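Local coordinates for protein putative exotoxin (superantigen) (Streptococcus pyogenes, PDB 1TY0) that probably acts as a superantigen toxin that carries a zinc site and can use one common surface for T-cell receptor binding and dimerization, at residues Gly90-Val95 against Ile124-Phe129; Asp24-Asn29 against Lys69-Gly74; Gln159-Ile164 against Asp205-Thr210. All coordinates share one frame; numbering follows the deposited sequence.

Contact 1: Gly90-Val95 against Ile124-Phe129; sequences GVTPSV and IDKPIF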
# COMPACT_ATOMS: atom_id res chain seq x y z
N GLY A 90 3.18 8.40 -13.31
CA GLY A 90 2.36 7.20 -13.42
C GLY A 90 1.17 7.33 -14.36
O GLY A 90 0.28 6.48 -14.35
N VAL A 91 1.17 8.36 -15.19
CA VAL A 91 0.03 8.60 -16.09
C VAL A 91 0.35 8.33 -17.55
O VAL A 91 1.27 8.90 -18.11
CB VAL A 91 -0.44 10.06 -15.94
CG1 VAL A 91 -1.60 10.34 -16.89
CG2 VAL A 91 -0.86 10.31 -14.49
N THR A 92 -0.45 7.45 -18.17
CA THR A 92 -0.27 7.10 -19.57
C THR A 92 -1.59 7.17 -20.33
O THR A 92 -2.67 7.04 -19.76
CB THR A 92 0.27 5.66 -19.75
OG1 THR A 92 -0.57 4.74 -19.03
CG2 THR A 92 1.70 5.56 -19.24
N PRO A 93 -1.51 7.38 -21.65
CA PRO A 93 -2.73 7.46 -22.45
C PRO A 93 -3.38 6.08 -22.48
O PRO A 93 -2.69 5.07 -22.62
CB PRO A 93 -2.22 7.86 -23.83
CG PRO A 93 -0.94 8.58 -23.54
CD PRO A 93 -0.33 7.75 -22.45
N SER A 94 -4.70 6.03 -22.32
CA SER A 94 -5.42 4.77 -22.39
C SER A 94 -5.87 4.70 -23.85
O SER A 94 -6.74 5.47 -24.26
CB SER A 94 -6.65 4.78 -21.47
OG SER A 94 -7.33 3.55 -21.52
N VAL A 95 -5.29 3.80 -24.62
CA VAL A 95 -5.62 3.71 -26.04
C VAL A 95 -6.39 2.47 -26.50
O VAL A 95 -6.71 2.34 -27.68
CB VAL A 95 -4.35 3.83 -26.91
CG1 VAL A 95 -3.69 5.18 -26.65
CG2 VAL A 95 -3.38 2.70 -26.58
N ILE A 124 2.66 -6.70 -17.40
CA ILE A 124 2.13 -5.37 -17.68
C ILE A 124 1.11 -5.56 -18.80
O ILE A 124 1.45 -6.01 -19.88
CB ILE A 124 3.25 -4.42 -18.14
CG1 ILE A 124 4.23 -4.19 -16.98
CG2 ILE A 124 2.66 -3.09 -18.62
CD1 ILE A 124 5.38 -3.27 -17.32
N ASP A 125 -0.15 -5.21 -18.51
CA ASP A 125 -1.24 -5.36 -19.47
C ASP A 125 -1.53 -4.17 -20.38
O ASP A 125 -2.30 -4.29 -21.33
CB ASP A 125 -2.51 -5.76 -18.72
CG ASP A 125 -2.45 -7.17 -18.17
OD1 ASP A 125 -1.52 -7.92 -18.53
OD2 ASP A 125 -3.34 -7.54 -17.37
N LYS A 126 -0.94 -3.02 -20.09
CA LYS A 126 -1.18 -1.85 -20.92
C LYS A 126 -0.14 -1.75 -22.03
O LYS A 126 1.03 -2.10 -21.84
CB LYS A 126 -1.21 -0.57 -20.06
CG LYS A 126 -0.07 -0.44 -19.07
CD LYS A 126 -0.15 0.88 -18.28
CE LYS A 126 -1.28 0.87 -17.26
NZ LYS A 126 -1.10 -0.16 -16.19
N PRO A 127 -0.55 -1.28 -23.23
CA PRO A 127 0.34 -1.13 -24.39
C PRO A 127 1.35 -0.00 -24.25
O PRO A 127 2.39 0.01 -24.92
CB PRO A 127 -0.65 -0.90 -25.53
CG PRO A 127 -1.75 -0.15 -24.86
CD PRO A 127 -1.94 -0.93 -23.58
N ILE A 128 1.05 0.95 -23.37
CA ILE A 128 1.92 2.08 -23.09
C ILE A 128 2.01 2.11 -21.57
O ILE A 128 0.98 2.17 -20.90
CB ILE A 128 1.28 3.40 -23.59
CG1 ILE A 128 1.03 3.32 -25.09
CG2 ILE A 128 2.20 4.57 -23.29
CD1 ILE A 128 0.26 4.49 -25.64
N PHE A 129 3.22 2.05 -21.03
CA PHE A 129 3.38 2.03 -19.58
C PHE A 129 4.51 2.91 -19.07
O PHE A 129 5.42 3.27 -19.82
CB PHE A 129 3.60 0.58 -19.11
CG PHE A 129 4.85 -0.06 -19.66
CD1 PHE A 129 6.07 0.12 -19.01
CD2 PHE A 129 4.81 -0.81 -20.83
CE1 PHE A 129 7.24 -0.45 -19.53
CE2 PHE A 129 5.97 -1.37 -21.36
CZ PHE A 129 7.19 -1.19 -20.70
O HOH W 1 -1.44 3.14 -20.92
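A bridging water is the best-held polar atom here, gripped by three hydrogen bonds; no direct hydrogen bond joins the two segments, so the water makes the polar link between them. The hydroxyl OG1 of Thr92 donates to it over 2.6 Å, and the water passes its own two protons to the backbone, reaching Pro93 O at 2.9 Å and Ile128 O at 2.6 Å. The Thr92 side chain is set for this by its first torsion (chi1 53°), which lodges OG1 between the backbone N and the carbonyl carbon. Thr92 CG2, beside the N, then lies against the backbone of Phe129, 3.9 Å from Phe129 C. Across the OB-fold and beta-grasp halves of the toxin, the end of strand 84-93 thus meets the chain entering strand 128-130, an interdomain junction in this two-domain superantigen fold. The rest of the contact is largely apolar. Ile128 sends its two branches to different partners: CG2, anti to the backbone N, comes within 4.1 Å of Pro93 CD, while CD1, at the tip of the other branch, lies 4.1 Å from Val95 CG1, the side chains crossing at about a right angle in both pairs. The other methyl of Val95, CG2, slides past the Pro127 ring in the opposite sense, 3.7 Å from its CG. Lys126 crosses the Thr92 side chain at about a right angle, its CD beside the hydroxyl, and its bent chain carries NZ off to a salt bridge with Glu133 of helix 131-146. Ile124 CD1 lies over one face of the Phe129 ring, toward the rim.

Contact 2: Asp24-Asn29 against Lys69-Gly74; sequences DYTNCN and KVNIFG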
# COMPACT_ATOMS: atom_id res chain seq x y z
N ASP A 24 -3.65 1.84 -8.79
CA ASP A 24 -3.77 1.20 -10.10
C ASP A 24 -5.19 1.30 -10.63
O ASP A 24 -6.08 0.59 -10.16
CB ASP A 24 -3.36 -0.27 -9.92
CG ASP A 24 -3.35 -1.06 -11.22
OD1 ASP A 24 -3.90 -0.60 -12.24
OD2 ASP A 24 -2.79 -2.18 -11.20
N TYR A 25 -5.40 2.18 -11.61
CA TYR A 25 -6.73 2.35 -12.19
C TYR A 25 -6.61 2.56 -13.69
O TYR A 25 -5.69 3.24 -14.15
CB TYR A 25 -7.43 3.56 -11.56
CG TYR A 25 -7.79 3.32 -10.12
CD1 TYR A 25 -8.92 2.58 -9.78
CD2 TYR A 25 -6.98 3.79 -9.08
CE1 TYR A 25 -9.23 2.30 -8.46
CE2 TYR A 25 -7.27 3.51 -7.75
CZ TYR A 25 -8.40 2.76 -7.45
OH TYR A 25 -8.70 2.44 -6.15
N THR A 26 -7.54 2.01 -14.45
CA THR A 26 -7.48 2.15 -15.90
C THR A 26 -8.68 2.89 -16.50
O THR A 26 -9.78 2.88 -15.94
CB THR A 26 -7.35 0.78 -16.58
OG1 THR A 26 -8.42 -0.07 -16.16
CG2 THR A 26 -6.02 0.12 -16.21
N ASN A 27 -8.44 3.53 -17.64
CA ASN A 27 -9.47 4.26 -18.38
C ASN A 27 -10.16 5.32 -17.54
O ASN A 27 -11.39 5.33 -17.41
CB ASN A 27 -10.48 3.25 -18.94
CG ASN A 27 -11.46 3.88 -19.91
OD1 ASN A 27 -11.07 4.67 -20.77
ND2 ASN A 27 -12.73 3.53 -19.79
N CYS A 28 -9.36 6.22 -16.98
CA CYS A 28 -9.86 7.30 -16.13
C CYS A 28 -9.82 8.63 -16.86
O CYS A 28 -8.92 8.89 -17.65
CB CYS A 28 -9.01 7.40 -14.87
SG CYS A 28 -8.94 5.86 -13.96
N ASN A 29 -10.79 9.49 -16.56
CA ASN A 29 -10.86 10.79 -17.22
C ASN A 29 -10.02 11.89 -16.59
O ASN A 29 -10.02 12.06 -15.37
CB ASN A 29 -12.31 11.27 -17.28
CG ASN A 29 -12.47 12.53 -18.10
OD1 ASN A 29 -12.59 13.63 -17.57
ND2 ASN A 29 -12.45 12.37 -19.42
N LYS A 69 -8.72 10.05 -21.82
CA LYS A 69 -8.74 8.91 -20.92
C LYS A 69 -7.31 8.46 -20.68
O LYS A 69 -6.50 8.39 -21.61
CB LYS A 69 -9.56 7.76 -21.51
CG LYS A 69 -11.04 8.05 -21.65
CD LYS A 69 -11.68 8.35 -20.31
CE LYS A 69 -13.17 8.65 -20.45
NZ LYS A 69 -13.42 9.87 -21.26
N VAL A 70 -6.98 8.17 -19.43
CA VAL A 70 -5.64 7.73 -19.09
C VAL A 70 -5.64 6.58 -18.10
O VAL A 70 -6.65 6.30 -17.45
CB VAL A 70 -4.81 8.88 -18.46
CG1 VAL A 70 -4.62 10.01 -19.47
CG2 VAL A 70 -5.49 9.40 -17.21
N ASN A 71 -4.50 5.92 -18.00
CA ASN A 71 -4.31 4.84 -17.05
C ASN A 71 -3.39 5.37 -15.97
O ASN A 71 -2.52 6.20 -16.24
CB ASN A 71 -3.68 3.62 -17.71
CG ASN A 71 -4.61 2.97 -18.71
OD1 ASN A 71 -5.82 2.92 -18.50
ND2 ASN A 71 -4.05 2.46 -19.80
N ILE A 72 -3.59 4.88 -14.76
CA ILE A 72 -2.79 5.31 -13.63
C ILE A 72 -2.12 4.14 -12.95
O ILE A 72 -2.76 3.13 -12.65
CB ILE A 72 -3.67 5.99 -12.55
CG1 ILE A 72 -4.37 7.21 -13.14
CG2 ILE A 72 -2.80 6.38 -11.35
CD1 ILE A 72 -5.42 7.81 -12.21
N PHE A 73 -0.82 4.27 -12.73
CA PHE A 73 -0.07 3.27 -11.97
C PHE A 73 0.99 4.08 -11.26
O PHE A 73 2.06 4.36 -11.81
CB PHE A 73 0.60 2.21 -12.84
CG PHE A 73 1.06 1.02 -12.05
CD1 PHE A 73 2.20 1.09 -11.26
CD2 PHE A 73 0.30 -0.15 -12.02
CE1 PHE A 73 2.58 0.02 -10.46
CE2 PHE A 73 0.67 -1.23 -11.21
CZ PHE A 73 1.82 -1.14 -10.43
N GLY A 74 0.69 4.46 -10.03
CA GLY A 74 1.62 5.27 -9.26
C GLY A 74 1.71 4.84 -7.82
O GLY A 74 0.76 4.27 -7.27
O HOH W 2 -2.82 0.95 -14.19
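Strand 24-26 runs antiparallel to strand 69-74, their axes 4.7 Å apart at an angle of 168°, and the pairing survives a corner at Asn27 through a G1 beta bulge. Tyr25 and Ile72 exchange two backbone bonds, and so do Cys28 and Val70, with Cys28 N to Val70 O at 2.8 Å and nearly straight. Asn27, in a left-handed conformation, and Cys28 both face Val70, which moves the register by one residue. The side chain of Asn71 spans the shift: its OD1 accepts the Asn27 N-H at 2.8 Å, nearly along the C=O axis, and also packs 3.3 Å from Thr26 CB. The ND2 end of that amide is held by Asn98. Near the Asp24 end of the pairing, the Asp24 carboxylate crosses the Phe73 ring obliquely, OD2 being 3.6 Å from CE2. A water donates both to Asp24 OD1 and to Ile72 O, holding the acid's other oxygen. At the corner Asn27 OD1 rests 3.5 Å from CG of the bent Lys69 chain. A bulged, sharply curved first strand is characteristic of the OB-fold barrel, letting one strand serve two parts of the wall. Strand 84-93 flanks 69-74 on its other edge, while Cys28, Val70 and Ile72 meet Ile40 of strand 37-41, and Tyr25 stacks edge-to-face on Tyr45 of helix 43-46.

Contact 3: Gln159-Ile164 against Asp205-Thr210; sequences QLEIAI and DIYLWT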
# COMPACT_ATOMS: atom_id res chain seq x y z
N GLN A 159 21.64 -2.06 -10.83
CA GLN A 159 21.02 -1.21 -11.83
C GLN A 159 20.00 -1.98 -12.63
O GLN A 159 20.14 -3.18 -12.87
CB GLN A 159 22.05 -0.65 -12.81
CG GLN A 159 23.15 0.20 -12.19
CD GLN A 159 24.30 -0.63 -11.66
OE1 GLN A 159 24.76 -1.57 -12.31
NE2 GLN A 159 24.77 -0.29 -10.47
N LEU A 160 18.95 -1.28 -13.05
CA LEU A 160 17.92 -1.87 -13.88
C LEU A 160 18.06 -1.17 -15.22
O LEU A 160 18.01 0.06 -15.29
CB LEU A 160 16.53 -1.60 -13.30
CG LEU A 160 15.35 -1.77 -14.25
CD1 LEU A 160 15.32 -3.17 -14.82
CD2 LEU A 160 14.05 -1.46 -13.51
N GLU A 161 18.27 -1.94 -16.28
CA GLU A 161 18.41 -1.36 -17.60
C GLU A 161 17.31 -1.88 -18.51
O GLU A 161 17.09 -3.08 -18.61
CB GLU A 161 19.78 -1.69 -18.21
CG GLU A 161 20.96 -1.21 -17.40
CD GLU A 161 22.23 -1.14 -18.22
OE1 GLU A 161 22.47 -2.07 -19.02
OE2 GLU A 161 23.00 -0.17 -18.06
N ILE A 162 16.62 -0.95 -19.17
CA ILE A 162 15.55 -1.32 -20.07
C ILE A 162 15.95 -1.03 -21.50
O ILE A 162 16.23 0.12 -21.86
CB ILE A 162 14.26 -0.54 -19.75
CG1 ILE A 162 13.87 -0.77 -18.29
CG2 ILE A 162 13.13 -0.98 -20.67
CD1 ILE A 162 13.69 -2.22 -17.93
N ALA A 163 15.99 -2.07 -22.32
CA ALA A 163 16.37 -1.93 -23.72
C ALA A 163 15.15 -1.60 -24.58
O ALA A 163 14.20 -2.37 -24.66
CB ALA A 163 17.03 -3.20 -24.22
N ILE A 164 15.21 -0.44 -25.23
CA ILE A 164 14.14 0.02 -26.11
C ILE A 164 14.72 0.09 -27.52
O ILE A 164 15.88 0.47 -27.70
CB ILE A 164 13.67 1.44 -25.70
CG1 ILE A 164 13.32 1.46 -24.21
CG2 ILE A 164 12.49 1.86 -26.56
CD1 ILE A 164 12.22 0.50 -23.81
N ASP A 205 17.61 -5.78 -18.30
CA ASP A 205 18.76 -6.40 -17.66
C ASP A 205 18.79 -5.91 -16.23
O ASP A 205 18.54 -4.74 -15.97
CB ASP A 205 20.06 -5.98 -18.35
CG ASP A 205 20.21 -6.55 -19.74
OD1 ASP A 205 20.25 -7.79 -19.87
OD2 ASP A 205 20.28 -5.76 -20.71
N ILE A 206 19.06 -6.82 -15.31
CA ILE A 206 19.18 -6.49 -13.90
C ILE A 206 20.63 -6.80 -13.55
O ILE A 206 21.07 -7.94 -13.70
CB ILE A 206 18.27 -7.36 -13.01
CG1 ILE A 206 16.80 -7.07 -13.30
CG2 ILE A 206 18.58 -7.10 -11.54
CD1 ILE A 206 15.84 -7.97 -12.54
N TYR A 207 21.36 -5.78 -13.11
CA TYR A 207 22.76 -5.96 -12.73
C TYR A 207 22.89 -5.81 -11.22
O TYR A 207 22.67 -4.73 -10.68
CB TYR A 207 23.63 -4.89 -13.39
CG TYR A 207 23.73 -4.98 -14.90
CD1 TYR A 207 24.60 -5.89 -15.51
CD2 TYR A 207 22.97 -4.15 -15.71
CE1 TYR A 207 24.70 -5.95 -16.90
CE2 TYR A 207 23.07 -4.20 -17.09
CZ TYR A 207 23.93 -5.10 -17.68
OH TYR A 207 24.04 -5.14 -19.06
N LEU A 208 23.23 -6.89 -10.53
CA LEU A 208 23.41 -6.82 -9.09
C LEU A 208 24.90 -6.99 -8.80
O LEU A 208 25.57 -7.79 -9.44
CB LEU A 208 22.62 -7.92 -8.38
CG LEU A 208 21.10 -7.86 -8.55
CD1 LEU A 208 20.45 -8.98 -7.75
CD2 LEU A 208 20.60 -6.50 -8.09
N TRP A 209 25.41 -6.23 -7.83
CA TRP A 209 26.83 -6.32 -7.48
C TRP A 209 27.02 -6.53 -5.98
O TRP A 209 26.27 -5.98 -5.17
CB TRP A 209 27.56 -5.05 -7.91
CG TRP A 209 27.22 -4.63 -9.30
CD1 TRP A 209 26.20 -3.79 -9.67
CD2 TRP A 209 27.88 -5.03 -10.50
NE1 TRP A 209 26.19 -3.66 -11.04
CE2 TRP A 209 27.20 -4.41 -11.57
CE3 TRP A 209 28.97 -5.87 -10.78
CZ2 TRP A 209 27.59 -4.59 -12.90
CZ3 TRP A 209 29.35 -6.05 -12.10
CH2 TRP A 209 28.66 -5.41 -13.15
N THR A 210 28.02 -7.32 -5.62
CA THR A 210 28.31 -7.60 -4.22
C THR A 210 29.57 -6.86 -3.79
O THR A 210 29.98 -6.95 -2.63
CB THR A 210 28.54 -9.11 -3.98
OG1 THR A 210 29.71 -9.53 -4.69
CG2 THR A 210 27.34 -9.91 -4.44
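Four backbone hydrogen bonds knit the antiparallel strands 159-164 and 205-209, two between Gln159 and Tyr207 and two between Glu161 and Asp205. The bond from Tyr207 N to Gln159 O, 2.9 Å long, is almost perfectly straight (178°). Between these pairs Leu160 and Ile206 form a non-hydrogen-bonded pair.

Polar side chains extend the ladder on the face of Gln159, Glu161, Asp205 and Tyr207. Bent at chi2 (84°), Gln159 brings OE1 to the edge of the Trp209 indole, where NE1 donates to it at 2.8 Å; the donor lies on a lone pair of OE1, which itself sits near the ring plane. Glu161, extended beyond CG, crosses Tyr207 obliquely at the edge of its ring. Its OE1 presses on that edge, 2.9 Å from CE2, with the carboxylate turned 88° to the ring, and takes a weak hydrogen bond from Tyr207 OH at 3.4 Å.

The like charges of Glu161 OE1 and Asp205 OD2 stand 4.6 Å apart, a proximity that could raise the proton affinity of either acid. Asp205 OD1 is fixed by Asn107 of the adjacent strand.

On the other face, Leu160 CD1 approaches Ile206 CG1 at 4.4 Å and both residues pack on Ile138 of helix 131-146. The mixed sheet, ordered 113-119, 105-110, 201-209, 157-164, 168-173 and packed against that helix, has the beta-grasp topology, and its polar face carries the zinc site: Asp205 binds the metal together with His169 and His203, although this chain has no zinc bound in the model.

Contacts 1 and 2 adjoin, their centres about 8 Å apart, and meet in the OB-fold barrel, to which contact 1 contributes Gly90-Val95: strand 84-93 pairs with strand 69-74, with Thr92 O probably accepting from Asn71 N at 2.8 Å. Contact 1 then leads from that barrel into the beta-grasp half, where contact 3 lies. Its centre is about 22 Å from that of contact 1 and about 27 Å from that of contact 2, on the opposite side of the chain's centre from the latter. Contact 3 alone contains a zinc ligand, Asp205. The side chain of Phe129 in contact 1 comes to about 11 Å from that of His203, while contact 2 is remote from the site.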